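Local coordinates for protein discoidin-2 (Dictyostelium discoideum, PDB 2VM9) that binds galactose and N-acetylgalactosamine as a trimeric, calcium-containing lectin and may take part in spore formation and spore coat assembly, at residues A26-K31 with S51-V56; Q79-H84 with H144-W149; V164-V169 with D249-E254; R187-P192 with K229-T234. All coordinates share one frame; numbering follows the deposited sequence. Where two conformers were deposited one is given.

Contact 1 of 4, residues A26-K31 with S51-V56. With PO4 (phosphate ion), chain G.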
loop_
_atom_site.group_PDB
_atom_site.type_symbol
_atom_site.label_atom_id
_atom_site.label_comp_id
_atom_site.label_asym_id
_atom_site.label_seq_id
_atom_site.Cartn_x
_atom_site.Cartn_y
_atom_site.Cartn_z
ATOM N N ALA A 26 13.317 13.767 25.197
ATOM C CA ALA A 26 13.108 12.479 24.503
ATOM C C ALA A 26 12.517 11.457 25.462
ATOM O O ALA A 26 11.794 10.563 25.037
ATOM C CB ALA A 26 14.435 11.961 23.883
ATOM N N ASP A 27 12.823 11.576 26.761
ATOM C CA ASP A 27 12.180 10.704 27.737
ATOM C C ASP A 27 10.682 11.025 27.999
ATOM O O ASP A 27 10.043 10.332 28.771
ATOM C CB ASP A 27 12.971 10.654 29.050
ATOM C CG ASP A 27 14.125 9.683 28.983
ATOM O OD1 ASP A 27 13.954 8.599 28.393
ATOM O OD2 ASP A 27 15.180 10.019 29.562
ATOM N N HIS A 28 10.135 12.024 27.293
ATOM C CA HIS A 28 8.686 12.304 27.313
ATOM C C HIS A 28 8.119 12.276 25.878
ATOM O O HIS A 28 7.080 12.894 25.601
ATOM C CB HIS A 28 8.407 13.703 27.917
ATOM C CG HIS A 28 8.810 13.844 29.357
ATOM N ND1 HIS A 28 10.125 13.965 29.754
ATOM C CD2 HIS A 28 8.063 13.963 30.487
ATOM C CE1 HIS A 28 10.176 14.101 31.072
ATOM N NE2 HIS A 28 8.938 14.099 31.542
ATOM N N GLY A 29 8.780 11.540 24.977
ATOM C CA GLY A 29 8.398 11.556 23.547
ATOM C C GLY A 29 7.174 10.723 23.200
ATOM O O GLY A 29 6.648 9.981 24.047
ATOM N N VAL A 30 6.736 10.823 21.944
ATOM C CA VAL A 30 5.561 10.071 21.476
ATOM C C VAL A 30 5.739 8.558 21.596
ATOM O O VAL A 30 4.759 7.831 21.651
ATOM C CB VAL A 30 5.170 10.415 20.007
ATOM C CG1 VAL A 30 4.892 11.920 19.842
ATOM C CG2 VAL A 30 6.250 9.935 19.022
ATOM N N LYS A 31 6.988 8.083 21.662
ATOM C CA LYS A 31 7.231 6.655 21.813
ATOM C C LYS A 31 6.665 6.154 23.170
ATOM O O LYS A 31 6.453 4.945 23.360
ATOM C CB LYS A 31 8.726 6.361 21.721
ATOM C CG LYS A 31 9.520 6.877 22.949
ATOM C CD LYS A 31 11.008 6.440 22.883
ATOM C CE LYS A 31 11.713 6.777 24.191
ATOM N NZ LYS A 31 11.242 5.867 25.331
ATOM N N SER A 51 3.613 8.731 29.247
ATOM C CA SER A 51 2.840 9.662 28.422
ATOM C C SER A 51 3.786 10.250 27.374
ATOM O O SER A 51 5.005 10.265 27.557
ATOM C CB SER A 51 2.293 10.859 29.252
ATOM O OG SER A 51 3.386 11.635 29.823
ATOM N N TRP A 52 3.215 10.787 26.304
ATOM C CA TRP A 52 3.916 11.877 25.611
ATOM C C TRP A 52 3.663 13.126 26.466
ATOM O O TRP A 52 2.528 13.342 26.932
ATOM C CB TRP A 52 3.311 12.115 24.230
ATOM C CG TRP A 52 3.673 13.475 23.667
ATOM C CD1 TRP A 52 4.933 13.918 23.337
ATOM C CD2 TRP A 52 2.773 14.544 23.352
ATOM N NE1 TRP A 52 4.866 15.196 22.839
ATOM C CE2 TRP A 52 3.562 15.618 22.843
ATOM C CE3 TRP A 52 1.384 14.710 23.457
ATOM C CZ2 TRP A 52 3.003 16.835 22.417
ATOM C CZ3 TRP A 52 0.820 15.943 23.043
ATOM C CH2 TRP A 52 1.627 16.975 22.526
ATOM N N SER A 53 4.686 13.960 26.654
ATOM C CA SER A 53 4.458 15.279 27.292
ATOM C C SER A 53 5.110 16.356 26.423
ATOM O O SER A 53 6.307 16.230 26.080
ATOM C CB SER A 53 5.060 15.321 28.702
ATOM O OG SER A 53 4.500 14.319 29.548
ATOM N N SER A 54 4.360 17.417 26.100
ATOM C CA SER A 54 4.894 18.474 25.239
ATOM C C SER A 54 6.008 19.246 25.963
ATOM O O SER A 54 6.199 19.112 27.171
ATOM C CB SER A 54 3.781 19.445 24.805
ATOM O OG SER A 54 3.423 20.262 25.897
ATOM N N SER A 55 6.735 20.072 25.215
ATOM C CA SER A 55 7.642 21.014 25.858
ATOM C C SER A 55 6.962 22.365 26.134
ATOM O O SER A 55 7.004 22.894 27.253
ATOM C CB SER A 55 8.918 21.224 25.045
ATOM O OG SER A 55 9.771 22.115 25.773
ATOM N N VAL A 56 6.326 22.898 25.102
ATOM C CA VAL A 56 5.583 24.165 25.159
ATOM C C VAL A 56 4.156 23.887 25.602
ATOM O O VAL A 56 3.542 22.924 25.160
ATOM C CB VAL A 56 5.591 24.805 23.757
ATOM C CG1 VAL A 56 4.671 26.049 23.717
ATOM C CG2 VAL A 56 7.036 25.151 23.384
HETATM P P PO4 G . 9.201 14.518 34.997
HETATM O O1 PO4 G . 8.784 15.690 35.870
HETATM O O2 PO4 G . 8.308 14.375 33.896
HETATM O O3 PO4 G . 9.189 13.282 35.873
HETATM O O4 PO4 G . 10.636 14.723 34.576
#

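Contact 2 of 4, residues Q79-H84 with H144-W149. With PO4 (phosphate ion), chain G.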
loop_
_atom_site.group_PDB
_atom_site.type_symbol
_atom_site.label_atom_id
_atom_site.label_comp_id
_atom_site.label_asym_id
_atom_site.label_seq_id
_atom_site.Cartn_x
_atom_site.Cartn_y
_atom_site.Cartn_z
ATOM N N GLN A 79 -6.000 9.039 27.425
ATOM C CA GLN A 79 -5.754 8.758 28.804
ATOM C C GLN A 79 -4.757 9.821 29.252
ATOM O O GLN A 79 -4.013 10.405 28.446
ATOM C CB GLN A 79 -5.169 7.351 28.844
ATOM C CG GLN A 79 -4.994 6.699 30.140
ATOM C CD GLN A 79 -4.473 5.280 29.912
ATOM O OE1 GLN A 79 -3.663 5.052 29.002
ATOM N NE2 GLN A 79 -4.920 4.333 30.727
ATOM N N GLY A 80 -4.729 10.085 30.546
ATOM C CA GLY A 80 -3.717 10.977 31.058
ATOM C C GLY A 80 -2.374 10.262 31.239
ATOM O O GLY A 80 -2.124 9.148 30.722
ATOM N N ARG A 81 -1.511 10.942 31.962
ATOM C CA ARG A 81 -0.157 10.450 32.229
ATOM C C ARG A 81 -0.153 9.465 33.382
ATOM O O ARG A 81 -0.740 9.738 34.442
ATOM C CB ARG A 81 0.762 11.644 32.542
ATOM C CG ARG A 81 2.160 11.241 32.949
ATOM C CD ARG A 81 3.121 12.443 32.980
ATOM N NE ARG A 81 4.400 11.980 33.493
ATOM C CZ ARG A 81 5.479 12.729 33.651
ATOM N NH1 ARG A 81 5.454 14.021 33.307
ATOM N NH2 ARG A 81 6.595 12.170 34.142
ATOM N N GLY A 82 0.537 8.335 33.217
ATOM C CA GLY A 82 0.488 7.293 34.267
ATOM C C GLY A 82 1.177 7.623 35.591
ATOM O O GLY A 82 0.702 7.196 36.654
ATOM N N ASP A 83 2.257 8.403 35.553
ATOM C CA ASP A 83 3.166 8.551 36.689
ATOM C C ASP A 83 3.154 9.940 37.362
ATOM O O ASP A 83 3.885 10.165 38.341
ATOM C CB ASP A 83 4.598 8.195 36.270
ATOM C CG ASP A 83 5.129 9.079 35.152
ATOM O OD1 ASP A 83 4.451 9.224 34.108
ATOM O OD2 ASP A 83 6.222 9.624 35.328
ATOM N N HIS A 84 2.347 10.863 36.842
ATOM C CA HIS A 84 2.182 12.206 37.464
ATOM C C HIS A 84 0.806 12.758 37.117
ATOM O O HIS A 84 0.193 12.295 36.174
ATOM C CB HIS A 84 3.271 13.181 37.040
ATOM C CG HIS A 84 4.557 12.943 37.751
ATOM N ND1 HIS A 84 4.654 12.998 39.130
ATOM C CD2 HIS A 84 5.780 12.571 37.300
ATOM C CE1 HIS A 84 5.896 12.706 39.489
ATOM N NE2 HIS A 84 6.593 12.433 38.399
ATOM N N HIS A 144 -0.139 19.775 32.697
ATOM C CA HIS A 144 0.748 19.701 31.524
ATOM C C HIS A 144 0.034 18.989 30.400
ATOM O O HIS A 144 -0.846 18.183 30.655
ATOM C CB HIS A 144 2.020 18.910 31.875
ATOM C CG HIS A 144 3.189 19.255 31.006
ATOM N ND1 HIS A 144 4.094 20.239 31.340
ATOM C CD2 HIS A 144 3.575 18.775 29.803
ATOM C CE1 HIS A 144 5.011 20.332 30.393
ATOM N NE2 HIS A 144 4.708 19.463 29.440
ATOM N N ILE A 145 0.440 19.268 29.162
ATOM C CA ILE A 145 -0.082 18.543 28.017
ATOM C C ILE A 145 0.656 17.192 28.008
ATOM O O ILE A 145 1.773 17.081 27.514
ATOM C CB ILE A 145 0.143 19.313 26.722
ATOM C CG1 ILE A 145 -0.651 20.629 26.765
ATOM C CG2 ILE A 145 -0.259 18.444 25.509
ATOM C CD1 ILE A 145 -0.278 21.614 25.626
ATOM N N SER A 146 0.007 16.196 28.595
ATOM C CA SER A 146 0.550 14.851 28.701
ATOM C C SER A 146 -0.594 13.893 28.408
ATOM O O SER A 146 -1.704 14.033 28.946
ATOM C CB SER A 146 1.118 14.580 30.115
ATOM O OG SER A 146 2.170 15.490 30.446
ATOM N N LEU A 147 -0.340 12.901 27.552
ATOM C CA LEU A 147 -1.414 11.971 27.242
ATOM C C LEU A 147 -0.874 10.641 26.761
ATOM O O LEU A 147 0.299 10.527 26.333
ATOM C CB LEU A 147 -2.395 12.540 26.201
ATOM C CG LEU A 147 -1.811 12.714 24.781
ATOM C CD1 LEU A 147 -1.926 11.438 23.952
ATOM C CD2 LEU A 147 -2.473 13.864 24.047
ATOM N N ARG A 148 -1.748 9.643 26.847
ATOM C CA ARG A 148 -1.572 8.375 26.164
ATOM C C ARG A 148 -2.831 8.180 25.320
ATOM O O ARG A 148 -3.866 8.758 25.622
ATOM C CB ARG A 148 -1.401 7.222 27.153
ATOM C CG ARG A 148 -0.072 7.285 27.913
ATOM C CD ARG A 148 -0.044 6.239 29.058
ATOM N NE ARG A 148 -0.925 6.692 30.145
ATOM C CZ ARG A 148 -1.273 5.949 31.196
ATOM N NH1 ARG A 148 -0.811 4.692 31.317
ATOM N NH2 ARG A 148 -2.110 6.440 32.115
ATOM N N TRP A 149 -2.724 7.395 24.245
ATOM C CA TRP A 149 -3.830 7.287 23.306
ATOM C C TRP A 149 -3.698 6.070 22.416
ATOM O O TRP A 149 -2.631 5.432 22.354
ATOM C CB TRP A 149 -3.964 8.558 22.444
ATOM C CG TRP A 149 -2.825 8.811 21.492
ATOM C CD1 TRP A 149 -1.481 8.538 21.679
ATOM C CD2 TRP A 149 -2.936 9.406 20.200
ATOM N NE1 TRP A 149 -0.764 8.933 20.550
ATOM C CE2 TRP A 149 -1.633 9.493 19.655
ATOM C CE3 TRP A 149 -4.015 9.906 19.456
ATOM C CZ2 TRP A 149 -1.391 10.027 18.377
ATOM C CZ3 TRP A 149 -3.778 10.441 18.211
ATOM C CH2 TRP A 149 -2.465 10.509 17.683
HETATM P P PO4 G . 9.201 14.518 34.997
HETATM O O1 PO4 G . 8.784 15.690 35.870
HETATM O O2 PO4 G . 8.308 14.375 33.896
HETATM O O3 PO4 G . 9.189 13.282 35.873
HETATM O O4 PO4 G . 10.636 14.723 34.576
#

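Contact 3 of 4, residues V164-V169 with D249-E254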
loop_
_atom_site.group_PDB
_atom_site.type_symbol
_atom_site.label_atom_id
_atom_site.label_comp_id
_atom_site.label_asym_id
_atom_site.label_seq_id
_atom_site.Cartn_x
_atom_site.Cartn_y
_atom_site.Cartn_z
ATOM N N VAL A 164 -1.568 -7.896 -9.800
ATOM C CA VAL A 164 -2.236 -8.121 -11.086
ATOM C C VAL A 164 -1.190 -8.340 -12.182
ATOM O O VAL A 164 -0.207 -7.625 -12.253
ATOM C CB VAL A 164 -3.145 -6.906 -11.460
ATOM C CG1 VAL A 164 -3.678 -7.020 -12.887
ATOM C CG2 VAL A 164 -4.312 -6.745 -10.477
ATOM N N GLN A 165 -1.411 -9.334 -13.039
ATOM C CA GLN A 165 -0.666 -9.422 -14.292
ATOM C C GLN A 165 -1.687 -9.641 -15.396
ATOM O O GLN A 165 -2.757 -10.206 -15.164
ATOM C CB GLN A 165 0.356 -10.548 -14.284
ATOM C CG GLN A 165 1.465 -10.397 -13.222
ATOM C CD GLN A 165 2.461 -11.500 -13.305
ATOM O OE1 GLN A 165 3.266 -11.561 -14.246
ATOM N NE2 GLN A 165 2.413 -12.409 -12.340
ATOM N N VAL A 166 -1.343 -9.195 -16.591
ATOM C CA VAL A 166 -2.304 -9.227 -17.677
ATOM C C VAL A 166 -1.649 -9.796 -18.932
ATOM O O VAL A 166 -0.405 -9.833 -19.063
ATOM C CB VAL A 166 -2.865 -7.817 -17.988
ATOM C CG1 VAL A 166 -3.515 -7.170 -16.750
ATOM C CG2 VAL A 166 -1.764 -6.935 -18.575
ATOM N N GLY A 167 -2.479 -10.212 -19.880
ATOM C CA GLY A 167 -1.919 -10.688 -21.142
ATOM C C GLY A 167 -3.054 -11.042 -22.091
ATOM O O GLY A 167 -4.221 -10.794 -21.812
ATOM N N GLU A 168 -2.684 -11.606 -23.222
ATOM C CA GLU A 168 -3.681 -12.036 -24.189
ATOM C C GLU A 168 -3.315 -13.419 -24.692
ATOM O O GLU A 168 -2.151 -13.824 -24.661
ATOM C CB GLU A 168 -3.810 -11.052 -25.338
ATOM C CG GLU A 168 -2.628 -10.925 -26.280
ATOM C CD GLU A 168 -3.064 -10.292 -27.615
ATOM O OE1 GLU A 168 -3.380 -9.098 -27.643
ATOM O OE2 GLU A 168 -3.106 -11.009 -28.638
ATOM N N VAL A 169 -4.313 -14.135 -25.165
ATOM C CA VAL A 169 -4.087 -15.478 -25.653
ATOM C C VAL A 169 -5.108 -15.759 -26.765
ATOM O O VAL A 169 -6.261 -15.387 -26.639
ATOM C CB VAL A 169 -4.153 -16.523 -24.487
ATOM C CG1 VAL A 169 -5.433 -16.388 -23.674
ATOM C CG2 VAL A 169 -3.936 -17.953 -24.986
ATOM N N ASP A 249 -8.344 -11.330 -23.696
ATOM C CA ASP A 249 -7.441 -10.696 -22.734
ATOM C C ASP A 249 -7.700 -11.377 -21.396
ATOM O O ASP A 249 -8.839 -11.746 -21.081
ATOM C CB ASP A 249 -7.729 -9.204 -22.614
ATOM C CG ASP A 249 -6.911 -8.366 -23.602
ATOM O OD1 ASP A 249 -5.970 -8.920 -24.234
ATOM O OD2 ASP A 249 -7.217 -7.166 -23.751
ATOM N N TYR A 250 -6.654 -11.538 -20.603
ATOM C CA TYR A 250 -6.850 -12.033 -19.245
ATOM C C TYR A 250 -6.297 -11.055 -18.217
ATOM O O TYR A 250 -5.358 -10.291 -18.501
ATOM C CB TYR A 250 -6.218 -13.414 -19.053
ATOM C CG TYR A 250 -4.695 -13.407 -18.915
ATOM C CD1 TYR A 250 -4.084 -13.123 -17.670
ATOM C CD2 TYR A 250 -3.875 -13.694 -20.005
ATOM C CE1 TYR A 250 -2.697 -13.113 -17.533
ATOM C CE2 TYR A 250 -2.458 -13.696 -19.880
ATOM C CZ TYR A 250 -1.891 -13.414 -18.629
ATOM O OH TYR A 250 -0.518 -13.404 -18.481
ATOM N N VAL A 251 -6.887 -11.106 -17.024
ATOM C CA VAL A 251 -6.423 -10.310 -15.886
ATOM C C VAL A 251 -6.288 -11.311 -14.736
ATOM O O VAL A 251 -7.281 -11.880 -14.292
ATOM C CB VAL A 251 -7.403 -9.163 -15.541
ATOM C CG1 VAL A 251 -6.920 -8.385 -14.295
ATOM C CG2 VAL A 251 -7.564 -8.174 -16.753
ATOM N N ALA A 252 -5.042 -11.588 -14.343
ATOM C CA ALA A 252 -4.769 -12.504 -13.247
ATOM C C ALA A 252 -4.584 -11.652 -11.996
ATOM O O ALA A 252 -3.786 -10.699 -12.009
ATOM C CB ALA A 252 -3.534 -13.293 -13.523
ATOM N N VAL A 253 -5.331 -11.983 -10.949
ATOM C CA VAL A 253 -5.342 -11.169 -9.731
ATOM C C VAL A 253 -4.955 -12.035 -8.540
ATOM O O VAL A 253 -5.550 -13.079 -8.293
ATOM C CB VAL A 253 -6.729 -10.518 -9.462
ATOM C CG1 VAL A 253 -6.666 -9.613 -8.221
ATOM C CG2 VAL A 253 -7.211 -9.708 -10.680
ATOM N N GLU A 254 -3.964 -11.572 -7.777
ATOM C CA GLU A 254 -3.525 -12.306 -6.582
ATOM C C GLU A 254 -3.917 -11.517 -5.352
ATOM O O GLU A 254 -3.573 -10.340 -5.246
ATOM C CB GLU A 254 -2.006 -12.492 -6.602
ATOM C CG GLU A 254 -1.519 -13.412 -5.479
ATOM C CD GLU A 254 -0.027 -13.320 -5.212
ATOM O OE1 GLU A 254 0.595 -12.292 -5.550
ATOM O OE2 GLU A 254 0.505 -14.281 -4.616
HETATM O O HOH W 1 -5.168 -8.343 -20.676
#

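Contact 4 of 4, residues R187-P192 with K229-T234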
loop_
_atom_site.group_PDB
_atom_site.type_symbol
_atom_site.label_atom_id
_atom_site.label_comp_id
_atom_site.label_asym_id
_atom_site.label_seq_id
_atom_site.Cartn_x
_atom_site.Cartn_y
_atom_site.Cartn_z
ATOM N N ARG A 187 -4.542 -23.610 -24.642
ATOM C CA ARG A 187 -3.329 -22.827 -24.808
ATOM C C ARG A 187 -2.774 -22.558 -23.431
ATOM O O ARG A 187 -3.458 -21.980 -22.587
ATOM C CB ARG A 187 -3.614 -21.501 -25.524
ATOM C CG ARG A 187 -3.994 -21.669 -26.979
ATOM C CD ARG A 187 -2.819 -22.231 -27.773
ATOM N NE ARG A 187 -3.174 -22.551 -29.152
ATOM C CZ ARG A 187 -3.517 -23.763 -29.593
ATOM N NH1 ARG A 187 -3.578 -24.804 -28.763
ATOM N NH2 ARG A 187 -3.794 -23.944 -30.881
ATOM N N HIS A 188 -1.524 -22.971 -23.201
ATOM C CA HIS A 188 -0.940 -22.703 -21.903
ATOM C C HIS A 188 -0.301 -21.343 -21.878
ATOM O O HIS A 188 0.434 -20.952 -22.789
ATOM C CB HIS A 188 0.044 -23.770 -21.421
ATOM C CG HIS A 188 0.537 -23.504 -20.035
ATOM N ND1 HIS A 188 -0.212 -23.791 -18.914
ATOM C CD2 HIS A 188 1.671 -22.915 -19.591
ATOM C CE1 HIS A 188 0.456 -23.419 -17.837
ATOM N NE2 HIS A 188 1.600 -22.885 -18.222
ATOM N N VAL A 189 -0.646 -20.588 -20.843
ATOM C CA VAL A 189 -0.189 -19.231 -20.652
ATOM C C VAL A 189 0.770 -19.216 -19.463
ATOM O O VAL A 189 0.463 -19.736 -18.405
ATOM C CB VAL A 189 -1.391 -18.277 -20.419
ATOM C CG1 VAL A 189 -0.927 -16.832 -20.255
ATOM C CG2 VAL A 189 -2.409 -18.401 -21.590
ATOM N N LYS A 190 1.941 -18.639 -19.662
ATOM C CA LYS A 190 2.888 -18.465 -18.562
ATOM C C LYS A 190 2.839 -16.995 -18.164
ATOM O O LYS A 190 2.919 -16.120 -19.029
ATOM C CB LYS A 190 4.295 -18.870 -19.028
ATOM C CG LYS A 190 5.348 -18.842 -17.926
ATOM C CD LYS A 190 6.740 -19.187 -18.478
ATOM C CE LYS A 190 7.796 -18.196 -17.963
ATOM N NZ LYS A 190 7.508 -16.767 -18.393
ATOM N N PHE A 191 2.676 -16.715 -16.868
ATOM C CA PHE A 191 2.638 -15.329 -16.392
ATOM C C PHE A 191 4.023 -14.721 -16.610
ATOM O O PHE A 191 5.018 -15.431 -16.485
ATOM C CB PHE A 191 2.271 -15.241 -14.901
ATOM C CG PHE A 191 0.897 -15.780 -14.571
ATOM C CD1 PHE A 191 -0.233 -15.361 -15.297
ATOM C CD2 PHE A 191 0.725 -16.681 -13.522
ATOM C CE1 PHE A 191 -1.510 -15.868 -14.984
ATOM C CE2 PHE A 191 -0.549 -17.193 -13.195
ATOM C CZ PHE A 191 -1.673 -16.777 -13.942
ATOM N N PRO A 192 4.091 -13.424 -16.955
ATOM C CA PRO A 192 5.426 -12.814 -17.078
ATOM C C PRO A 192 6.316 -13.108 -15.859
ATOM O O PRO A 192 7.501 -13.424 -16.024
ATOM C CB PRO A 192 5.115 -11.330 -17.197
ATOM C CG PRO A 192 3.760 -11.302 -17.908
ATOM C CD PRO A 192 3.014 -12.466 -17.270
ATOM N N LYS A 229 2.479 -20.112 -11.643
ATOM C CA LYS A 229 3.282 -19.817 -12.832
ATOM C C LYS A 229 2.465 -19.475 -14.074
ATOM O O LYS A 229 2.964 -18.830 -14.981
ATOM C CB LYS A 229 4.184 -21.006 -13.184
ATOM C CG LYS A 229 5.335 -21.276 -12.195
ATOM C CD LYS A 229 6.301 -22.341 -12.761
ATOM C CE LYS A 229 7.470 -22.618 -11.786
ATOM N NZ LYS A 229 8.362 -23.744 -12.259
ATOM N N GLY A 230 1.215 -19.907 -14.106
ATOM C CA GLY A 230 0.419 -19.696 -15.311
ATOM C C GLY A 230 -0.908 -20.398 -15.250
ATOM O O GLY A 230 -1.370 -20.779 -14.187
ATOM N N PHE A 231 -1.548 -20.539 -16.409
ATOM C CA PHE A 231 -2.844 -21.204 -16.427
ATOM C C PHE A 231 -3.104 -21.722 -17.827
ATOM O O PHE A 231 -2.332 -21.452 -18.750
ATOM C CB PHE A 231 -3.946 -20.221 -15.988
ATOM C CG PHE A 231 -4.248 -19.132 -17.006
ATOM C CD1 PHE A 231 -5.348 -19.246 -17.852
ATOM C CD2 PHE A 231 -3.426 -18.003 -17.114
ATOM C CE1 PHE A 231 -5.637 -18.254 -18.775
ATOM C CE2 PHE A 231 -3.706 -17.001 -18.060
ATOM C CZ PHE A 231 -4.815 -17.137 -18.895
ATOM N N ASP A 232 -4.187 -22.472 -17.984
ATOM C CA ASP A 232 -4.582 -22.921 -19.320
ATOM C C ASP A 232 -5.834 -22.169 -19.748
ATOM O O ASP A 232 -6.812 -22.118 -18.996
ATOM C CB ASP A 232 -4.933 -24.428 -19.300
ATOM C CG ASP A 232 -3.723 -25.322 -19.146
ATOM O OD1 ASP A 232 -2.633 -24.967 -19.616
ATOM O OD2 ASP A 232 -3.906 -26.421 -18.599
ATOM N N LEU A 233 -5.796 -21.603 -20.946
ATOM C CA LEU A 233 -7.020 -21.061 -21.562
ATOM C C LEU A 233 -7.569 -22.191 -22.419
ATOM O O LEU A 233 -6.942 -22.586 -23.413
ATOM C CB LEU A 233 -6.695 -19.855 -22.421
ATOM C CG LEU A 233 -7.870 -18.899 -22.761
ATOM C CD1 LEU A 233 -9.141 -19.645 -23.116
ATOM C CD2 LEU A 233 -8.150 -17.931 -21.644
ATOM N N THR A 234 -8.699 -22.750 -21.996
ATOM C CA THR A 234 -9.327 -23.791 -22.762
ATOM C C THR A 234 -10.347 -23.098 -23.676
ATOM O O THR A 234 -11.249 -22.420 -23.173
ATOM C CB THR A 234 -10.001 -24.819 -21.844
ATOM O OG1 THR A 234 -8.999 -25.423 -20.994
ATOM C CG2 THR A 234 -10.685 -25.897 -22.692
HETATM O O HOH W 2 5.338 -17.670 -14.421
#

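Contact 1 of 4, residues A26-K31 with S51-V56
The indole of W52 and the imidazole of H28 carry this contact. CG1 of V30 lies over one indole face, 4.0 Å from W52 CD1, while the backbone N of S54 sits over the opposite face, displaced toward the rim. The carbonyl carbon of G29 borders the indole edge near its plane. W52 CG is anti to the backbone N, beside the carbonyl carbon (chi1 161°). Besides V30 CG1, the indole CD1 meets H28 O. The H28 ring is approached at its edge, with S53 OG 3.7 Å from CD2. A phosphate, probably from the crystallisation liquor, meets NE2 at a separation so short that its exact length is doubtful.

In the beta-sandwich of the F5/8 type C (discoidin) domain, residues 26-31 form part of the long loop between strands 17-20 and 52-53. One backbone bond ties this loop to the short strand: S53 N donates to H28 O over 2.8 Å, almost straight at 166° and on a carbonyl lone pair. The same oxygen takes a CA-H contact from W52 CA at 3.3 Å. S51 OG and S53 OG are bonded to each other at 2.9 Å, and S53 OG also reaches S146. N25 OD1 engages H28 ND1, fixing the ring's other nitrogen.

Contact 2 of 4, residues Q79-H84 with H144-W149
Q79 and R148 pair where strand 70-79 ends against strand 146-153, in an antiparallel sheet of the F5/8 type C beta-sandwich. Beyond Q79 the chain leaves the strand and enters a loop holding R81, G82 and D83, a sequence predicted to be a cell attachment site.

Backbone bonds set the register. Q79 N donates to R148 O at 2.8 Å and R148 N to Q79 O at 2.9 Å, closing a hydrogen-bonded antiparallel pair.

Stacking comes next. The extended Q79 side chain crosses R148 so that its amide lies nearly flat on the guanidinium, the planes 12° apart and OE1 over the centre of the group. The opposite face of the guanidinium carries G82 N, near the rim. The amide is held in its own right by N36 and N118.

Among polar side-chain bonds, R148 grips G80 O side-on, NE at 2.8 Å and NH2 at 3.0 Å, the oxygen lying in the guanidinium plane. A bend at chi3 (-73°) turns NE toward this carbonyl; NH2 also bonds N118 OD1 and R117 O, and NH1 bonds F37 O. R81 divides its guanidinium between D83 in the same loop and outside partners, the phosphate and Q86. Its NE and NH2 form a two-pronged salt bridge to D83, NE to OD1 at 2.8 Å, while NH1 and NH2 both reach O2 of the phosphate.

Apolar packing is slight: the aliphatic stem of R81 lies against S146, with R81 CB 3.8 Å from S146 CB.

Contact 3 of 4, residues V164-V169 with D249-E254
Y250 reaches across from strand 243-254 to lie on the backbone of strand 163-170, its antiparallel neighbour in a three-stranded sheet of the H-type lectin domain. Its CB leaves the sheet on the face shared with Q165 and A252. CG stands between the backbone N and the carbonyl carbon (chi1 76°), and the ring beyond it lies over the V166-G167 backbone. From there each ring atom meets main chain. CD2 lies 3.4 Å from G167 O and CE2 3.3 Å from G167 CA; CE1 and CZ pass over V166 C and G167 N, the latter nitrogen lying above the ring centre. At the tip, Y250 OH comes 3.6 Å from V166 O. The closeness goes with a glycine at 167; a CB there would come within 2.5 Å of Y250 CE2, a clash.

Beneath the ring the ladder is regular. G167 and Y250 exchange two backbone bonds, as do Q165 and A252, and a water donates to both G167 O and Y250 O. The other face is valine-lined: V164 CG1 touches V251 CG1 at 3.8 Å, and V166 lies beside V251. The third subunit of the trimer packs here too, its P162 on V164 and its I200 on V166.

At the next pair along, E168 and D249 place like charges near each other, and K206 bridges to both. D249 OD1 lies 3.2 Å from E168 CB.

Contact 4 of 4, residues R187-P192 with K229-T234
F231 and V189 mark the packed face of this antiparallel strand pair. V189 CB sits over the phenyl ring of F231, 3.5 Å from CE2, in a CH-pi contact. F191 adds a second ring, CE1 meeting F231 CD2 at 3.6 Å; the two planes, 30° apart, are slid so far that they barely overlap. G230 CA is set over one face of F191, 3.7 Å from the ring centroid. On the side of H188 and D232, a CB at G230 would clash with V189 O.

The other face is looser and meets solvent. H188 is exposed and was modelled in two conformers. In one of them ND1 donates to D232 OD1 at 2.8 Å, in the imidazole plane but from above the carboxylate, a bond best taken as tentative. N225 holds the second carboxylate oxygen. Toward the strand end, F191 N donates to K229 O, and a water links that oxygen with F191 O.

Backbone bonds between R187 and L233 and between V189 and F231 join the two strands. This sheet of the H-type lectin domain, completed by strand 216-224, lays its apolar side on the sheet of strands 163-170 and 243-254: V169 rests on R187 and L233, and Y250 meets F231 edge-to-face.

How the contacts relate
The four contacts form two pairs on opposite sides of the chain's centre, their centres about 50 to 59 Å apart between pairs and about 10 Å within each. Contacts 1 and 2 share a sheet of the discoidin domain and are largely buried, yet both fasten loops, and polar groups do much of the work: S54 O bonds to H144 NE2, and one phosphate meets both. Contacts 3 and 4 belong to facing sheets of the lectin domain and rely on regular antiparallel ladders with apolar filling between them, A252 CB touching F191 CE1. Contact 3 also faces another subunit, whereas contact 4 is partly exposed and touches no other chain of the trimer.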